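Local coordinates for protein zinc peptidase (PDB 2GU1) that hydrolyses the peptide cross-links of cell wall peptidoglycan as a zinc-dependent DD-endopeptidase, probably allowing new glycans to be inserted, and may replace related enzymes during zinc starvation, at residues A[204-218]-A[232-246]. Sequence-based numbering, arbitrary orientation.
Sequences YPVDKAYRQITSGFN and HNGTDFATPIGAPVY. With ZN (zinc ion), chain B.
The catalytic zinc site of an M23 peptidase lies at this contact, where an edge strand around Ile213 runs antiparallel to strand 235-237. His232 NE2 and Asp236 OD1 each bind zinc at 2.0 Å, and His313 also coordinates the metal. The other ring nitrogen, His232 ND1, donates to Gly216 O at 2.8 Å. That bond is nearly straight and lies in the imidazole plane, but it meets the carbonyl from above its plane. Together with the zinc bond at NE2, it probably fixes the rotation of the ring, consistent with a second-shell role for Gly216 O. Ser215 OG sits over one face of the same ring. Backbone bonds hold both zinc ligands in place: Asp236 N donates to Ser215 O, and His232 and Asn218 exchange a pair. A water joins Asp236 OD2 to Thr214 OG1.

On the other side of the strand, Phe237 is the main apolar contact. Its CG is anti to the carbonyl carbon (chi1 -69°), which brings the ring among Tyr204, Pro205, Val206 and Ile213. Pro205 CD touches Phe237 CE2 at 3.4 Å, and Ile213 CG1 lies 3.6 Å from Phe237 CE1. Farther along, Pro240 CD makes a CH-pi contact over one face of the Tyr210 ring, 3.5 Å from its centroid. Ala209 CB covers the opposite face. Tyr246 OH donates to Asp207 OD2 on its syn side at 2.8 Å, and Tyr246 N donates to Pro205 O. The whole fits the lysostaphin-type M23 fold, with a His-Asp-His zinc site on an antiparallel beta sheet.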
ATOM      1  N   TYR A 204      14.782  -9.619   6.396  1.00 27.21           N
ATOM      2  CA  TYR A 204      14.049 -10.858   6.113  1.00 25.40           C
ATOM      3  C   TYR A 204      12.766 -11.110   6.902  1.00 23.55           C
ATOM      4  O   TYR A 204      12.695 -10.813   8.091  1.00 24.46           O
ATOM      5  CB  TYR A 204      14.982 -12.057   6.338  1.00 26.49           C
ATOM      6  CG  TYR A 204      16.222 -12.030   5.472  1.00 24.32           C
ATOM      7  CD1 TYR A 204      16.163 -12.376   4.126  1.00 25.78           C
ATOM      8  CD2 TYR A 204      17.449 -11.619   5.994  1.00 26.45           C
ATOM      9  CE1 TYR A 204      17.296 -12.311   3.311  1.00 26.49           C
ATOM     10  CE2 TYR A 204      18.582 -11.551   5.196  1.00 24.34           C
ATOM     11  CZ  TYR A 204      18.501 -11.897   3.856  1.00 29.19           C
ATOM     12  OH  TYR A 204      19.628 -11.823   3.064  1.00 28.65           O
ATOM     13  N   PRO A 205      11.735 -11.670   6.236  1.00 21.80           N
ATOM     14  CA  PRO A 205      10.441 -11.988   6.850  1.00 22.19           C
ATOM     15  C   PRO A 205      10.405 -13.425   7.386  1.00 21.10           C
ATOM     16  O   PRO A 205       9.361 -13.895   7.842  1.00 21.33           O
ATOM     17  CB  PRO A 205       9.458 -11.796   5.702  1.00 20.92           C
ATOM     18  CG  PRO A 205      10.250 -12.328   4.531  1.00 25.11           C
ATOM     19  CD  PRO A 205      11.640 -11.730   4.762  1.00 22.69           C
ATOM     20  N   VAL A 206      11.537 -14.125   7.310  1.00 21.79           N
ATOM     21  CA  VAL A 206      11.609 -15.504   7.787  1.00 22.09           C
ATOM     22  C   VAL A 206      12.943 -15.773   8.495  1.00 25.17           C
ATOM     23  O   VAL A 206      13.895 -14.983   8.389  1.00 22.34           O
ATOM     24  CB  VAL A 206      11.460 -16.528   6.623  1.00 22.29           C
ATOM     25  CG1 VAL A 206      10.065 -16.427   5.987  1.00 23.76           C
ATOM     26  CG2 VAL A 206      12.535 -16.284   5.583  1.00 24.93           C
ATOM     27  N   ASP A 207      13.007 -16.895   9.209  1.00 26.29           N
ATOM     28  CA  ASP A 207      14.212 -17.268   9.930  1.00 27.64           C
ATOM     29  C   ASP A 207      15.323 -17.686   8.977  1.00 28.55           C
ATOM     30  O   ASP A 207      15.066 -18.067   7.826  1.00 25.43           O
ATOM     31  CB  ASP A 207      13.901 -18.385  10.929  1.00 30.92           C
ATOM     32  CG  ASP A 207      12.970 -17.927  12.040  1.00 31.87           C
ATOM     33  OD1 ASP A 207      13.245 -16.873  12.664  1.00 32.32           O
ATOM     34  OD2 ASP A 207      11.964 -18.621  12.295  1.00 35.85           O
ATOM     35  N   LYS A 208      16.562 -17.612   9.460  1.00 30.07           N
ATOM     36  CA  LYS A 208      17.730 -17.951   8.652  1.00 30.18           C
ATOM     37  C   LYS A 208      17.599 -19.239   7.854  1.00 28.89           C
ATOM     38  O   LYS A 208      18.041 -19.320   6.702  1.00 26.29           O
ATOM     39  CB  LYS A 208      18.980 -18.030   9.541  1.00 36.06           C
ATOM     40  CG  LYS A 208      19.312 -16.727  10.261  1.00 40.60           C
ATOM     41  CD  LYS A 208      20.651 -16.814  10.986  1.00 44.54           C
ATOM     42  CE  LYS A 208      20.986 -15.506  11.683  1.00 47.61           C
ATOM     43  NZ  LYS A 208      22.322 -15.555  12.350  1.00 49.57           N
ATOM     44  N   ALA A 209      16.984 -20.247   8.452  1.00 26.69           N
ATOM     45  CA  ALA A 209      16.834 -21.531   7.775  1.00 29.72           C
ATOM     46  C   ALA A 209      16.104 -21.467   6.434  1.00 30.01           C
ATOM     47  O   ALA A 209      16.332 -22.305   5.561  1.00 32.36           O
ATOM     48  CB  ALA A 209      16.125 -22.526   8.706  1.00 29.33           C
ATOM     49  N   TYR A 210      15.249 -20.467   6.246  1.00 30.79           N
ATOM     50  CA  TYR A 210      14.471 -20.381   5.008  1.00 31.54           C
ATOM     51  C   TYR A 210      14.694 -19.113   4.181  1.00 32.53           C
ATOM     52  O   TYR A 210      13.839 -18.720   3.381  1.00 29.00           O
ATOM     53  CB  TYR A 210      12.988 -20.513   5.353  1.00 30.92           C
ATOM     54  CG  TYR A 210      12.690 -21.671   6.286  1.00 31.90           C
ATOM     55  CD1 TYR A 210      13.012 -22.981   5.925  1.00 31.70           C
ATOM     56  CD2 TYR A 210      12.080 -21.459   7.523  1.00 32.82           C
ATOM     57  CE1 TYR A 210      12.732 -24.050   6.773  1.00 33.37           C
ATOM     58  CE2 TYR A 210      11.790 -22.524   8.379  1.00 31.44           C
ATOM     59  CZ  TYR A 210      12.117 -23.814   7.997  1.00 32.99           C
ATOM     60  OH  TYR A 210      11.811 -24.877   8.819  1.00 33.41           O
ATOM     61  N   ARG A 211      15.853 -18.488   4.360  1.00 32.56           N
ATOM     62  CA  ARG A 211      16.152 -17.258   3.647  1.00 32.88           C
ATOM     63  C   ARG A 211      16.655 -17.458   2.215  1.00 33.48           C
ATOM     64  O   ARG A 211      16.947 -16.491   1.513  1.00 34.84           O
ATOM     65  CB  ARG A 211      17.123 -16.410   4.486  1.00 31.22           C
ATOM     66  CG  ARG A 211      16.499 -15.983   5.814  1.00 31.68           C
ATOM     67  CD  ARG A 211      17.361 -15.054   6.681  1.00 30.01           C
ATOM     68  NE  ARG A 211      16.615 -14.673   7.878  1.00 30.91           N
ATOM     69  CZ  ARG A 211      17.115 -14.029   8.929  1.00 31.53           C
ATOM     70  NH1 ARG A 211      18.393 -13.677   8.956  1.00 30.42           N
ATOM     71  NH2 ARG A 211      16.330 -13.743   9.964  1.00 31.79           N
ATOM     72  N   GLN A 212      16.732 -18.708   1.767  1.00 34.05           N
ATOM     73  CA  GLN A 212      17.168 -18.966   0.397  1.00 37.54           C
ATOM     74  C   GLN A 212      16.150 -18.345  -0.562  1.00 38.38           C
ATOM     75  O   GLN A 212      14.952 -18.637  -0.483  1.00 37.46           O
ATOM     76  CB  GLN A 212      17.261 -20.470   0.115  1.00 37.84           C
ATOM     77  CG  GLN A 212      17.531 -20.784  -1.354  1.00 43.55           C
ATOM     78  CD  GLN A 212      17.531 -22.270  -1.669  1.00 46.75           C
ATOM     79  OE1 GLN A 212      17.657 -22.667  -2.831  1.00 48.76           O
ATOM     80  NE2 GLN A 212      17.394 -23.100  -0.640  1.00 49.32           N
ATOM     81  N   ILE A 213      16.625 -17.483  -1.455  1.00 38.13           N
ATOM     82  CA  ILE A 213      15.752 -16.838  -2.430  1.00 38.67           C
ATOM     83  C   ILE A 213      15.694 -17.693  -3.697  1.00 39.22           C
ATOM     84  O   ILE A 213      16.712 -17.920  -4.351  1.00 40.16           O
ATOM     85  CB  ILE A 213      16.272 -15.423  -2.777  1.00 37.91           C
ATOM     86  CG1 ILE A 213      16.264 -14.548  -1.520  1.00 37.94           C
ATOM     87  CG2 ILE A 213      15.411 -14.796  -3.858  1.00 38.48           C
ATOM     88  CD1 ILE A 213      16.896 -13.178  -1.715  1.00 38.93           C
ATOM     89  N   THR A 214      14.502 -18.174  -4.035  1.00 38.53           N
ATOM     90  CA  THR A 214      14.323 -19.011  -5.219  1.00 38.20           C
ATOM     91  C   THR A 214      13.965 -18.191  -6.458  1.00 36.84           C
ATOM     92  O   THR A 214      13.990 -18.701  -7.576  1.00 38.54           O
ATOM     93  CB  THR A 214      13.227 -20.077  -4.982  1.00 38.08           C
ATOM     94  OG1 THR A 214      11.991 -19.436  -4.641  1.00 35.79           O
ATOM     95  CG2 THR A 214      13.634 -21.012  -3.848  1.00 38.94           C
ATOM     96  N   SER A 215      13.635 -16.920  -6.244  1.00 35.87           N
ATOM     97  CA  SER A 215      13.275 -16.009  -7.327  1.00 32.97           C
ATOM     98  C   SER A 215      13.198 -14.593  -6.769  1.00 33.00           C
ATOM     99  O   SER A 215      12.350 -14.299  -5.930  1.00 29.70           O
ATOM    100  CB  SER A 215      11.922 -16.404  -7.922  1.00 35.27           C
ATOM    101  OG  SER A 215      11.529 -15.479  -8.917  1.00 32.34           O
ATOM    102  N   GLY A 216      14.083 -13.717  -7.238  1.00 31.65           N
ATOM    103  CA  GLY A 216      14.107 -12.351  -6.747  1.00 31.49           C
ATOM    104  C   GLY A 216      13.244 -11.366  -7.509  1.00 30.71           C
ATOM    105  O   GLY A 216      12.561 -11.729  -8.466  1.00 32.77           O
ATOM    106  N   PHE A 217      13.288 -10.112  -7.074  1.00 32.07           N
ATOM    107  CA  PHE A 217      12.533  -9.016  -7.677  1.00 32.20           C
ATOM    108  C   PHE A 217      13.012  -8.786  -9.110  1.00 35.71           C
ATOM    109  O   PHE A 217      14.215  -8.730  -9.354  1.00 34.84           O
ATOM    110  CB  PHE A 217      12.762  -7.737  -6.860  1.00 30.21           C
ATOM    111  CG  PHE A 217      11.974  -6.543  -7.335  1.00 28.29           C
ATOM    112  CD1 PHE A 217      10.641  -6.377  -6.962  1.00 29.43           C
ATOM    113  CD2 PHE A 217      12.579  -5.555  -8.114  1.00 24.30           C
ATOM    114  CE1 PHE A 217       9.920  -5.238  -7.350  1.00 24.45           C
ATOM    115  CE2 PHE A 217      11.870  -4.416  -8.508  1.00 26.38           C
ATOM    116  CZ  PHE A 217      10.537  -4.259  -8.126  1.00 28.13           C
ATOM    117  N   ASN A 218      12.077  -8.657 -10.050  1.00 36.30           N
ATOM    118  CA  ASN A 218      12.422  -8.411 -11.451  1.00 37.91           C
ATOM    119  C   ASN A 218      11.216  -7.899 -12.226  1.00 38.16           C
ATOM    120  O   ASN A 218      10.399  -8.677 -12.714  1.00 38.14           O
ATOM    121  CB  ASN A 218      12.963  -9.679 -12.119  1.00 38.36           C
ATOM    122  CG  ASN A 218      13.274  -9.469 -13.597  1.00 39.03           C
ATOM    123  OD1 ASN A 218      13.458  -8.336 -14.055  1.00 37.33           O
ATOM    124  ND2 ASN A 218      13.343 -10.563 -14.347  1.00 38.05           N
ATOM    125  N   HIS A 232       7.864  -9.694 -11.692  1.00 30.12           N
ATOM    126  CA  HIS A 232       7.829 -10.430 -10.442  1.00 27.45           C
ATOM    127  C   HIS A 232       8.130  -9.299  -9.474  1.00 26.37           C
ATOM    128  O   HIS A 232       9.278  -8.873  -9.335  1.00 25.29           O
ATOM    129  CB  HIS A 232       8.924 -11.485 -10.364  1.00 26.60           C
ATOM    130  CG  HIS A 232       8.838 -12.330  -9.129  1.00 28.55           C
ATOM    131  ND1 HIS A 232       9.906 -12.519  -8.279  1.00 25.50           N
ATOM    132  CD2 HIS A 232       7.806 -13.034  -8.602  1.00 26.74           C
ATOM    133  CE1 HIS A 232       9.535 -13.304  -7.282  1.00 27.88           C
ATOM    134  NE2 HIS A 232       8.268 -13.631  -7.455  1.00 25.25           N
ATOM    135  N   ASN A 233       7.089  -8.800  -8.827  1.00 24.96           N
ATOM    136  CA  ASN A 233       7.211  -7.679  -7.910  1.00 24.59           C
ATOM    137  C   ASN A 233       7.537  -8.014  -6.457  1.00 24.73           C
ATOM    138  O   ASN A 233       7.228  -7.236  -5.553  1.00 23.57           O
ATOM    139  CB  ASN A 233       5.925  -6.849  -7.988  1.00 25.00           C
ATOM    140  CG  ASN A 233       5.805  -6.095  -9.300  1.00 26.96           C
ATOM    141  OD1 ASN A 233       4.720  -5.974  -9.870  1.00 29.07           O
ATOM    142  ND2 ASN A 233       6.927  -5.572  -9.781  1.00 22.60           N
ATOM    143  N   GLY A 234       8.165  -9.162  -6.227  1.00 24.21           N
ATOM    144  CA  GLY A 234       8.506  -9.534  -4.867  1.00 24.61           C
ATOM    145  C   GLY A 234       9.674 -10.500  -4.822  1.00 25.85           C
ATOM    146  O   GLY A 234      10.284 -10.793  -5.849  1.00 25.33           O
ATOM    147  N   THR A 235       9.991 -10.992  -3.631  1.00 24.94           N
ATOM    148  CA  THR A 235      11.090 -11.933  -3.468  1.00 24.06           C
ATOM    149  C   THR A 235      10.527 -13.254  -2.944  1.00 25.56           C
ATOM    150  O   THR A 235       9.722 -13.261  -2.011  1.00 26.40           O
ATOM    151  CB  THR A 235      12.131 -11.391  -2.462  1.00 22.92           C
ATOM    152  OG1 THR A 235      12.588 -10.105  -2.887  1.00 22.60           O
ATOM    153  CG2 THR A 235      13.309 -12.322  -2.357  1.00 21.49           C
ATOM    154  N   ASP A 236      10.937 -14.369  -3.543  1.00 23.89           N
ATOM    155  CA  ASP A 236      10.459 -15.679  -3.101  1.00 25.63           C
ATOM    156  C   ASP A 236      11.471 -16.379  -2.204  1.00 26.35           C
ATOM    157  O   ASP A 236      12.629 -16.544  -2.595  1.00 26.35           O
ATOM    158  CB  ASP A 236      10.159 -16.570  -4.309  1.00 25.90           C
ATOM    159  CG  ASP A 236       9.029 -16.034  -5.148  1.00 25.14           C
ATOM    160  OD1 ASP A 236       8.361 -15.083  -4.683  1.00 23.83           O
ATOM    161  OD2 ASP A 236       8.799 -16.566  -6.251  1.00 22.55           O
ATOM    162  N   PHE A 237      11.031 -16.776  -1.008  1.00 25.08           N
ATOM    163  CA  PHE A 237      11.879 -17.482  -0.039  1.00 25.89           C
ATOM    164  C   PHE A 237      11.471 -18.954   0.011  1.00 26.28           C
ATOM    165  O   PHE A 237      10.280 -19.289  -0.077  1.00 25.92           O
ATOM    166  CB  PHE A 237      11.748 -16.853   1.357  1.00 25.63           C
ATOM    167  CG  PHE A 237      12.339 -15.475   1.458  1.00 24.37           C
ATOM    168  CD1 PHE A 237      13.716 -15.285   1.371  1.00 25.77           C
ATOM    169  CD2 PHE A 237      11.517 -14.360   1.609  1.00 25.73           C
ATOM    170  CE1 PHE A 237      14.267 -14.004   1.432  1.00 26.50           C
ATOM    171  CE2 PHE A 237      12.053 -13.076   1.672  1.00 24.72           C
ATOM    172  CZ  PHE A 237      13.432 -12.893   1.582  1.00 25.29           C
ATOM    173  N   ALA A 238      12.466 -19.830   0.139  1.00 26.59           N
ATOM    174  CA  ALA A 238      12.240 -21.269   0.162  1.00 28.03           C
ATOM    175  C   ALA A 238      11.718 -21.762   1.503  1.00 28.98           C
ATOM    176  O   ALA A 238      12.452 -22.376   2.282  1.00 31.98           O
ATOM    177  CB  ALA A 238      13.532 -21.999  -0.192  1.00 27.37           C
ATOM    178  N   THR A 239      10.447 -21.500   1.768  1.00 27.51           N
ATOM    179  CA  THR A 239       9.828 -21.913   3.023  1.00 26.50           C
ATOM    180  C   THR A 239       8.955 -23.145   2.889  1.00 27.38           C
ATOM    181  O   THR A 239       8.251 -23.320   1.895  1.00 28.26           O
ATOM    182  CB  THR A 239       8.912 -20.816   3.592  1.00 25.50           C
ATOM    183  OG1 THR A 239       7.997 -20.393   2.571  1.00 28.52           O
ATOM    184  CG2 THR A 239       9.716 -19.640   4.079  1.00 23.24           C
ATOM    185  N   PRO A 240       9.002 -24.033   3.890  1.00 27.00           N
ATOM    186  CA  PRO A 240       8.168 -25.233   3.844  1.00 25.78           C
ATOM    187  C   PRO A 240       6.786 -24.714   4.244  1.00 25.09           C
ATOM    188  O   PRO A 240       6.693 -23.666   4.879  1.00 20.99           O
ATOM    189  CB  PRO A 240       8.747 -26.109   4.955  1.00 27.71           C
ATOM    190  CG  PRO A 240      10.160 -25.615   5.110  1.00 30.61           C
ATOM    191  CD  PRO A 240       9.996 -24.127   4.971  1.00 28.00           C
ATOM    192  N   ILE A 241       5.723 -25.412   3.865  1.00 21.66           N
ATOM    193  CA  ILE A 241       4.396 -24.983   4.269  1.00 22.02           C
ATOM    194  C   ILE A 241       4.429 -25.066   5.795  1.00 22.19           C
ATOM    195  O   ILE A 241       4.911 -26.062   6.344  1.00 22.89           O
ATOM    196  CB  ILE A 241       3.312 -25.951   3.739  1.00 22.11           C
ATOM    197  CG1 ILE A 241       3.321 -25.942   2.211  1.00 21.61           C
ATOM    198  CG2 ILE A 241       1.949 -25.558   4.282  1.00 24.37           C
ATOM    199  CD1 ILE A 241       2.348 -26.931   1.559  1.00 25.48           C
ATOM    200  N   GLY A 242       3.953 -24.027   6.475  1.00 22.22           N
ATOM    201  CA  GLY A 242       3.940 -24.042   7.932  1.00 22.29           C
ATOM    202  C   GLY A 242       5.071 -23.268   8.591  1.00 24.59           C
ATOM    203  O   GLY A 242       5.061 -23.065   9.809  1.00 25.72           O
ATOM    204  N   ALA A 243       6.053 -22.836   7.807  1.00 22.24           N
ATOM    205  CA  ALA A 243       7.164 -22.074   8.364  1.00 25.06           C
ATOM    206  C   ALA A 243       6.652 -20.726   8.847  1.00 25.86           C
ATOM    207  O   ALA A 243       5.797 -20.116   8.204  1.00 26.39           O
ATOM    208  CB  ALA A 243       8.245 -21.866   7.314  1.00 25.08           C
ATOM    209  N   PRO A 244       7.165 -20.244   9.989  1.00 24.80           N
ATOM    210  CA  PRO A 244       6.722 -18.951  10.510  1.00 24.80           C
ATOM    211  C   PRO A 244       7.142 -17.785   9.620  1.00 24.45           C
ATOM    212  O   PRO A 244       8.246 -17.771   9.062  1.00 24.05           O
ATOM    213  CB  PRO A 244       7.372 -18.889  11.893  1.00 25.11           C
ATOM    214  CG  PRO A 244       8.651 -19.653  11.683  1.00 29.15           C
ATOM    215  CD  PRO A 244       8.157 -20.858  10.890  1.00 24.71           C
ATOM    216  N   VAL A 245       6.244 -16.812   9.497  1.00 21.25           N
ATOM    217  CA  VAL A 245       6.471 -15.617   8.688  1.00 21.67           C
ATOM    218  C   VAL A 245       6.370 -14.458   9.666  1.00 22.53           C
ATOM    219  O   VAL A 245       5.440 -14.414  10.470  1.00 21.56           O
ATOM    220  CB  VAL A 245       5.377 -15.472   7.595  1.00 21.43           C
ATOM    221  CG1 VAL A 245       5.551 -14.171   6.830  1.00 19.48           C
ATOM    222  CG2 VAL A 245       5.444 -16.654   6.647  1.00 23.80           C
ATOM    223  N   TYR A 246       7.326 -13.534   9.610  1.00 22.21           N
ATOM    224  CA  TYR A 246       7.343 -12.403  10.527  1.00 24.04           C
ATOM    225  C   TYR A 246       7.295 -11.064   9.809  1.00 24.54           C
ATOM    226  O   TYR A 246       7.786 -10.942   8.688  1.00 25.52           O
ATOM    227  CB  TYR A 246       8.618 -12.426  11.361  1.00 25.93           C
ATOM    228  CG  TYR A 246       8.918 -13.764  11.989  1.00 30.25           C
ATOM    229  CD1 TYR A 246       8.398 -14.105  13.237  1.00 29.53           C
ATOM    230  CD2 TYR A 246       9.725 -14.690  11.330  1.00 29.10           C
ATOM    231  CE1 TYR A 246       8.685 -15.341  13.819  1.00 32.44           C
ATOM    232  CE2 TYR A 246      10.017 -15.929  11.903  1.00 32.76           C
ATOM    233  CZ  TYR A 246       9.497 -16.244  13.144  1.00 32.24           C
ATOM    234  OH  TYR A 246       9.813 -17.450  13.723  1.00 34.34           O
TER
HETATM  235 ZN    ZN B 362       7.031 -14.472  -6.092  1.00 26.62          ZN
HETATM  236  O   HOH W   1      10.909 -18.803   9.301  1.00 19.93           O
HETATM  237  O   HOH W   2       9.810 -19.323  -6.548  1.00 31.68           O
HETATM  238  O   HOH W   3      14.805  -9.791  -4.485  1.00 26.65           O